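Local coordinates for protein D-aminopeptidase (Burkholderia sp. LK4, PDB 5TZB) that probably cleaves N-terminal beta-amino acid residues from peptides, as a beta-aminopeptidase of the Ntn-hydrolase type belonging to peptidase family S58, at residues 268-273 / 335-340; 275-280 / 329-334. One frame throughout, in Å; residues are numbered along the deposited sequence.

Interaction 1: residues 268-273 / 335-340; sequences APLLPH and SALFVA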
ATOM      1  N   ALA C 268     -13.560  18.339  10.531  1.00 16.65           N
ATOM      2  CA  ALA C 268     -14.418  17.160  10.493  1.00 16.81           C
ATOM      3  C   ALA C 268     -13.802  16.028  11.334  1.00 16.60           C
ATOM      4  O   ALA C 268     -12.586  15.892  11.392  1.00 17.77           O
ATOM      5  CB  ALA C 268     -14.632  16.706   9.052  1.00 16.40           C
ATOM      6  N   PRO C 269     -14.639  15.239  12.025  1.00 16.02           N
ATOM      7  CA  PRO C 269     -14.104  14.111  12.807  1.00 14.96           C
ATOM      8  C   PRO C 269     -13.775  12.904  11.925  1.00 15.23           C
ATOM      9  O   PRO C 269     -14.589  11.997  11.804  1.00 13.07           O
ATOM     10  CB  PRO C 269     -15.237  13.787  13.782  1.00 14.49           C
ATOM     11  CG  PRO C 269     -16.490  14.219  13.043  1.00 15.05           C
ATOM     12  CD  PRO C 269     -16.084  15.445  12.248  1.00 15.25           C
ATOM     13  N   LEU C 270     -12.647  12.958  11.221  1.00 16.62           N
ATOM     14  CA  LEU C 270     -12.232  11.866  10.352  1.00 15.69           C
ATOM     15  C   LEU C 270     -11.324  10.886  11.072  1.00 14.79           C
ATOM     16  O   LEU C 270     -10.387  11.303  11.764  1.00 14.90           O
ATOM     17  CB  LEU C 270     -11.512  12.409   9.115  1.00 14.56           C
ATOM     18  CG  LEU C 270     -12.360  13.233   8.137  1.00 14.88           C
ATOM     19  CD1 LEU C 270     -11.518  13.626   6.935  1.00 15.08           C
ATOM     20  CD2 LEU C 270     -13.590  12.464   7.700  1.00 13.61           C
ATOM     21  N   LEU C 271     -11.587   9.598  10.876  1.00 14.66           N
ATOM     22  CA  LEU C 271     -10.716   8.517  11.357  1.00 13.91           C
ATOM     23  C   LEU C 271      -9.469   8.406  10.468  1.00 14.71           C
ATOM     24  O   LEU C 271      -9.476   8.940   9.350  1.00 13.96           O
ATOM     25  CB  LEU C 271     -11.477   7.190  11.365  1.00 13.06           C
ATOM     26  CG  LEU C 271     -12.717   7.138  12.256  1.00 13.62           C
ATOM     27  CD1 LEU C 271     -13.361   5.770  12.174  1.00 14.27           C
ATOM     28  CD2 LEU C 271     -12.338   7.487  13.692  1.00 13.30           C
ATOM     29  N   PRO C 272      -8.410   7.705  10.950  1.00 13.93           N
ATOM     30  CA  PRO C 272      -7.187   7.542  10.144  1.00 13.53           C
ATOM     31  C   PRO C 272      -7.459   7.080   8.702  1.00 12.07           C
ATOM     32  O   PRO C 272      -6.955   7.726   7.789  1.00 13.64           O
ATOM     33  CB  PRO C 272      -6.398   6.487  10.929  1.00 13.84           C
ATOM     34  CG  PRO C 272      -6.755   6.794  12.348  1.00 13.08           C
ATOM     35  CD  PRO C 272      -8.227   7.176  12.314  1.00 12.86           C
ATOM     36  N   HIS C 273      -8.294   6.067   8.484  1.00 11.90           N
ATOM     37  CA  HIS C 273      -8.517   5.581   7.119  1.00 11.79           C
ATOM     38  C   HIS C 273      -9.225   6.630   6.258  1.00 13.14           C
ATOM     39  O   HIS C 273      -9.050   6.652   5.035  1.00 14.80           O
ATOM     40  CB  HIS C 273      -9.303   4.257   7.124  1.00 11.53           C
ATOM     41  CG  HIS C 273     -10.795   4.410   7.242  1.00 12.48           C
ATOM     42  ND1 HIS C 273     -11.434   4.556   8.454  1.00 12.20           N
ATOM     43  CD2 HIS C 273     -11.774   4.351   6.306  1.00 13.74           C
ATOM     44  CE1 HIS C 273     -12.743   4.611   8.261  1.00 13.54           C
ATOM     45  NE2 HIS C 273     -12.977   4.497   6.967  1.00 14.28           N
ATOM     46  N   SER C 335     -18.183  12.737   0.743  1.00 15.70           N
ATOM     47  CA  SER C 335     -17.944  13.281  -0.604  1.00 18.06           C
ATOM     48  C   SER C 335     -17.827  14.806  -0.633  1.00 17.21           C
ATOM     49  O   SER C 335     -16.994  15.343  -1.357  1.00 16.85           O
ATOM     50  CB  SER C 335     -19.043  12.865  -1.593  1.00 18.11           C
ATOM     51  OG  SER C 335     -19.032  11.470  -1.815  1.00 17.76           O
ATOM     52  N   ALA C 336     -18.642  15.500   0.154  1.00 16.61           N
ATOM     53  CA  ALA C 336     -18.546  16.973   0.206  1.00 17.06           C
ATOM     54  C   ALA C 336     -17.177  17.401   0.775  1.00 17.07           C
ATOM     55  O   ALA C 336     -16.690  18.497   0.484  1.00 18.48           O
ATOM     56  CB  ALA C 336     -19.692  17.564   1.035  1.00 16.37           C
ATOM     57  N   LEU C 337     -16.567  16.544   1.599  1.00 15.19           N
ATOM     58  CA  LEU C 337     -15.207  16.807   2.081  1.00 16.11           C
ATOM     59  C   LEU C 337     -14.156  16.556   0.976  1.00 16.72           C
ATOM     60  O   LEU C 337     -13.199  17.322   0.859  1.00 17.01           O
ATOM     61  CB  LEU C 337     -14.883  15.965   3.322  1.00 17.35           C
ATOM     62  CG  LEU C 337     -15.643  16.285   4.630  1.00 17.04           C
ATOM     63  CD1 LEU C 337     -15.449  15.192   5.678  1.00 16.55           C
ATOM     64  CD2 LEU C 337     -15.193  17.647   5.192  1.00 16.06           C
ATOM     65  N   PHE C 338     -14.340  15.498   0.178  1.00 16.14           N
ATOM     66  CA  PHE C 338     -13.480  15.234  -0.983  1.00 15.73           C
ATOM     67  C   PHE C 338     -13.500  16.415  -1.972  1.00 15.65           C
ATOM     68  O   PHE C 338     -12.455  16.907  -2.399  1.00 15.86           O
ATOM     69  CB  PHE C 338     -13.926  13.967  -1.709  1.00 15.57           C
ATOM     70  CG  PHE C 338     -13.687  12.682  -0.937  1.00 15.00           C
ATOM     71  CD1 PHE C 338     -12.918  12.668   0.210  1.00 15.11           C
ATOM     72  CD2 PHE C 338     -14.264  11.494  -1.370  1.00 14.49           C
ATOM     73  CE1 PHE C 338     -12.713  11.474   0.915  1.00 15.63           C
ATOM     74  CE2 PHE C 338     -14.049  10.302  -0.685  1.00 15.90           C
ATOM     75  CZ  PHE C 338     -13.281  10.298   0.464  1.00 15.76           C
ATOM     76  N   VAL C 339     -14.702  16.847  -2.342  1.00 15.32           N
ATOM     77  CA  VAL C 339     -14.872  17.993  -3.249  1.00 15.88           C
ATOM     78  C   VAL C 339     -14.149  19.225  -2.702  1.00 15.99           C
ATOM     79  O   VAL C 339     -13.372  19.884  -3.405  1.00 15.87           O
ATOM     80  CB  VAL C 339     -16.375  18.334  -3.439  1.00 15.30           C
ATOM     81  CG1 VAL C 339     -16.559  19.660  -4.193  1.00 17.71           C
ATOM     82  CG2 VAL C 339     -17.114  17.193  -4.153  1.00 14.25           C
ATOM     83  N   ALA C 340     -14.394  19.517  -1.430  1.00 14.04           N
ATOM     84  CA  ALA C 340     -13.799  20.688  -0.803  1.00 14.60           C
ATOM     85  C   ALA C 340     -12.277  20.639  -0.803  1.00 14.40           C
ATOM     86  O   ALA C 340     -11.641  21.652  -1.050  1.00 16.35           O
ATOM     87  CB  ALA C 340     -14.311  20.850   0.625  1.00 14.86           C
TER

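Interaction 2: residues 275-280 / 329-334; sequences CTRLAQ and VNNDHI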
ATOM      1  N   CYS C 275      -8.777   9.958   6.655  1.00 11.21           N
ATOM      2  CA  CYS C 275      -7.755  10.950   6.344  1.00 11.48           C
ATOM      3  C   CYS C 275      -6.932  10.531   5.112  1.00 12.43           C
ATOM      4  O   CYS C 275      -6.506  11.371   4.322  1.00 12.25           O
ATOM      5  CB  CYS C 275      -6.858  11.168   7.554  1.00 11.89           C
ATOM      6  SG  CYS C 275      -7.657  12.041   8.955  1.00 15.63           S
ATOM      7  N   THR C 276      -6.696   9.231   4.971  1.00 13.92           N
ATOM      8  CA  THR C 276      -6.007   8.695   3.788  1.00 14.30           C
ATOM      9  C   THR C 276      -6.828   8.978   2.535  1.00 14.71           C
ATOM     10  O   THR C 276      -6.293   9.396   1.496  1.00 14.55           O
ATOM     11  CB  THR C 276      -5.766   7.180   3.919  1.00 14.03           C
ATOM     12  OG1 THR C 276      -5.033   6.939   5.120  1.00 14.24           O
ATOM     13  CG2 THR C 276      -4.958   6.626   2.717  1.00 20.10           C
ATOM     14  N   ARG C 277      -8.136   8.745   2.635  1.00 13.48           N
ATOM     15  CA  ARG C 277      -9.024   9.022   1.517  1.00 13.27           C
ATOM     16  C   ARG C 277      -8.978  10.503   1.154  1.00 12.70           C
ATOM     17  O   ARG C 277      -8.866  10.877  -0.024  1.00 11.53           O
ATOM     18  CB  ARG C 277     -10.451   8.589   1.850  1.00 13.53           C
ATOM     19  CG  ARG C 277     -10.554   7.127   2.276  1.00 13.72           C
ATOM     20  CD  ARG C 277     -12.001   6.715   2.480  1.00 14.45           C
ATOM     21  NE  ARG C 277     -12.691   6.630   1.189  1.00 14.57           N
ATOM     22  CZ  ARG C 277     -14.014   6.620   1.029  1.00 13.68           C
ATOM     23  NH1 ARG C 277     -14.818   6.703   2.086  1.00 13.14           N
ATOM     24  NH2 ARG C 277     -14.537   6.560  -0.193  1.00 12.06           N
ATOM     25  N   LEU C 278      -9.005  11.345   2.175  1.00 13.18           N
ATOM     26  CA  LEU C 278      -9.006  12.783   1.960  1.00 13.03           C
ATOM     27  C   LEU C 278      -7.678  13.244   1.335  1.00 13.42           C
ATOM     28  O   LEU C 278      -7.677  14.085   0.438  1.00 11.96           O
ATOM     29  CB  LEU C 278      -9.266  13.512   3.276  1.00 12.91           C
ATOM     30  CG  LEU C 278      -9.518  15.019   3.185  1.00 11.18           C
ATOM     31  CD1 LEU C 278     -10.806  15.276   2.426  1.00 12.05           C
ATOM     32  CD2 LEU C 278      -9.593  15.617   4.563  1.00 11.22           C
ATOM     33  N   ALA C 279      -6.561  12.684   1.800  1.00 11.53           N
ATOM     34  CA  ALA C 279      -5.256  13.092   1.292  1.00 12.29           C
ATOM     35  C   ALA C 279      -5.128  12.831  -0.206  1.00 13.19           C
ATOM     36  O   ALA C 279      -4.514  13.624  -0.915  1.00 13.44           O
ATOM     37  CB  ALA C 279      -4.130  12.391   2.050  1.00 12.91           C
ATOM     38  N   GLN C 280      -5.708  11.738  -0.690  1.00 13.33           N
ATOM     39  CA  GLN C 280      -5.551  11.400  -2.101  1.00 14.08           C
ATOM     40  C   GLN C 280      -6.311  12.395  -2.972  1.00 16.02           C
ATOM     41  O   GLN C 280      -6.002  12.541  -4.154  1.00 17.68           O
ATOM     42  CB  GLN C 280      -6.004   9.963  -2.408  1.00 12.48           C
ATOM     43  CG  GLN C 280      -5.669   9.559  -3.861  1.00 13.62           C
ATOM     44  CD  GLN C 280      -5.850   8.067  -4.206  1.00 13.58           C
ATOM     45  OE1 GLN C 280      -5.615   7.671  -5.355  1.00 13.91           O
ATOM     46  NE2 GLN C 280      -6.240   7.244  -3.230  1.00 11.71           N
ATOM     47  N   VAL C 329     -17.116  10.594  10.527  1.00 15.52           N
ATOM     48  CA  VAL C 329     -17.985  11.175   9.519  1.00 14.16           C
ATOM     49  C   VAL C 329     -18.574   9.993   8.767  1.00 12.94           C
ATOM     50  O   VAL C 329     -17.848   9.077   8.392  1.00 14.84           O
ATOM     51  CB  VAL C 329     -17.208  12.134   8.554  1.00 12.25           C
ATOM     52  CG1 VAL C 329     -18.070  12.554   7.348  1.00 11.83           C
ATOM     53  CG2 VAL C 329     -16.703  13.376   9.306  1.00 12.86           C
ATOM     54  N   ASN C 330     -19.890   9.968   8.597  1.00 11.21           N
ATOM     55  CA  ASN C 330     -20.520   8.910   7.818  1.00 12.36           C
ATOM     56  C   ASN C 330     -20.183   9.065   6.343  1.00 13.22           C
ATOM     57  O   ASN C 330     -20.041  10.199   5.853  1.00 13.01           O
ATOM     58  CB  ASN C 330     -22.039   8.904   8.054  1.00 12.41           C
ATOM     59  CG  ASN C 330     -22.390   8.353   9.440  1.00 14.34           C
ATOM     60  OD1 ASN C 330     -21.801   7.368   9.875  1.00 15.32           O
ATOM     61  ND2 ASN C 330     -23.276   9.031  10.162  1.00 15.88           N
ATOM     62  N   ASN C 331     -20.050   7.937   5.638  1.00 12.84           N
ATOM     63  CA  ASN C 331     -19.533   7.973   4.273  1.00 15.22           C
ATOM     64  C   ASN C 331     -20.449   8.720   3.317  1.00 16.39           C
ATOM     65  O   ASN C 331     -19.985   9.223   2.280  1.00 18.15           O
ATOM     66  CB  ASN C 331     -19.256   6.556   3.761  1.00 15.42           C
ATOM     67  CG  ASN C 331     -18.001   5.933   4.394  1.00 15.39           C
ATOM     68  OD1 ASN C 331     -17.081   6.640   4.806  1.00 16.03           O
ATOM     69  ND2 ASN C 331     -17.974   4.613   4.483  1.00 14.75           N
ATOM     70  N   ASP C 332     -21.729   8.847   3.666  1.00 15.83           N
ATOM     71  CA  ASP C 332     -22.616   9.639   2.825  1.00 16.61           C
ATOM     72  C   ASP C 332     -22.451  11.134   3.084  1.00 16.19           C
ATOM     73  O   ASP C 332     -23.154  11.948   2.480  1.00 16.86           O
ATOM     74  CB  ASP C 332     -24.087   9.231   2.990  1.00 17.94           C
ATOM     75  CG  ASP C 332     -24.598   9.344   4.431  1.00 18.55           C
ATOM     76  OD1 ASP C 332     -23.912   9.897   5.322  1.00 15.80           O
ATOM     77  OD2 ASP C 332     -25.733   8.876   4.652  1.00 20.12           O
ATOM     78  N   HIS C 333     -21.530  11.495   3.975  1.00 16.12           N
ATOM     79  CA  HIS C 333     -21.181  12.906   4.190  1.00 17.51           C
ATOM     80  C   HIS C 333     -19.739  13.188   3.773  1.00 17.69           C
ATOM     81  O   HIS C 333     -19.296  14.347   3.783  1.00 17.65           O
ATOM     82  CB  HIS C 333     -21.367  13.329   5.656  1.00 18.05           C
ATOM     83  CG  HIS C 333     -22.788  13.630   6.025  1.00 19.07           C
ATOM     84  ND1 HIS C 333     -23.751  12.649   6.150  1.00 19.08           N
ATOM     85  CD2 HIS C 333     -23.417  14.808   6.252  1.00 19.56           C
ATOM     86  CE1 HIS C 333     -24.903  13.208   6.472  1.00 20.58           C
ATOM     87  NE2 HIS C 333     -24.731  14.518   6.531  1.00 20.76           N
ATOM     88  N   ILE C 334     -19.006  12.154   3.370  1.00 16.61           N
ATOM     89  CA  ILE C 334     -17.585  12.380   3.123  1.00 15.78           C
ATOM     90  C   ILE C 334     -17.299  12.951   1.720  1.00 15.71           C
ATOM     91  O   ILE C 334     -16.272  13.607   1.538  1.00 14.99           O
ATOM     92  CB  ILE C 334     -16.744  11.077   3.334  1.00 18.11           C
ATOM     93  CG1 ILE C 334     -15.269  11.410   3.604  1.00 18.33           C
ATOM     94  CG2 ILE C 334     -16.884  10.132   2.168  1.00 18.74           C
ATOM     95  CD1 ILE C 334     -14.459  10.280   4.314  1.00 15.47           C
TER
HETATM   96  O   HOH W   1     -14.578   6.381   5.084  1.00 10.04           O

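Interaction 1: residues 268-273 / 335-340
The backbones of Ala268 and Leu337 are nearest neighbours across this contact, yet their CA atoms stand 8.5 Å apart, so the loop that leads into helix 272-289 meets helix 331-355 through side chains alone. Leu337 does the work from the helix. Its bond to CB already faces the loop, and chi1 of -68°, with CG beside the backbone N, carries the two methyls on to Ala268 and Leu270. Leu337 CD1 lies 3.8 Å from Ala268 CB and 3.9 Å from Leu270 CD2; Leu337 CD2 lies 4.0 Å from Ala268 CB. The Leu270 and Leu337 side chains point at one another and meet tip to tip, methyl against methyl.

At the inverse gamma turn centred on Pro269, with its weak bond from Leu270 N to Ala268 O, the ring points away from the helix, while Ala268 and Leu270, on either side of it in sequence, face it. Around this group, Trp212 packs on Ala268, and Val329, Cys275 and Leu278 pack on Leu270. All three touching residues are buried and no hydrogen bond joins the segments, which implies that between these two segments association rests on methyl packing and exclusion of water.

Interaction 2: residues 275-280 / 329-334
Arg277 reaches from helix 272-289 toward Asn331 and Ile334 at the start of helix 331-355, in a packing of two helices within the S58 peptidase fold, of the Ntn-hydrolase class. Along the first segment, within the helix already under way, Cys275 O accepts a bond from Ala279 N, and Thr276 OG1 makes a weak bond to Pro272 O one turn back.

Arg277 follows and carries the contact. A bend at chi3 (71°) turns its otherwise extended chain; the Arg277 side chain crosses that of Asn331 at about a right angle, and guanidinium and amide planes stand 89° apart. Asn331 OD1 lies at the guanidinium edge, 3.5 Å from Arg277 NH1 and not directly bonded to it. Ile334 brings its CG2 methyl to 4.0 Å from Arg277 NH1. The guanidinium is paired with acids from two neighbouring subunits: NE forms a salt bridge with Glu103 of the third subunit, while NH1 does so with Asp295 of the second, whose Asn90 accepts a bond from NH2. Such anchoring probably fixes the rotation of the group.

Farther along, Leu278 packs on Phe338 and Ala341 of helix 331-355, and Gln280 OE1 bonds His87 of the second subunit. Between the segments, one water lies in the guanidinium plane, accepting from Arg277 NH1 at 3.0 Å and donating to Asn331 OD1 at a short 2.5 Å.

Both contacts use helix 331-355; interaction 1 brings to it the loop leading into helix 272-289, interaction 2 the helix itself. Their centres lie only about 3 Å apart, and the segments of interaction 2 fall between those of interaction 1 in sequence. Burial alone does not separate them, since neither has an exposed touching residue, but Asn331 makes interaction 2 the less enclosed. Chemistry follows position: interaction 1 is wholly apolar, whereas interaction 2 places a charged group where two other subunits converge. Phe338 packs on the Arg277 side chain and Leu337 O against Leu278 CD1, and a probable hydrogen bond runs between Val329 N and Pro269 O, so the two contacts form one continuous packed region.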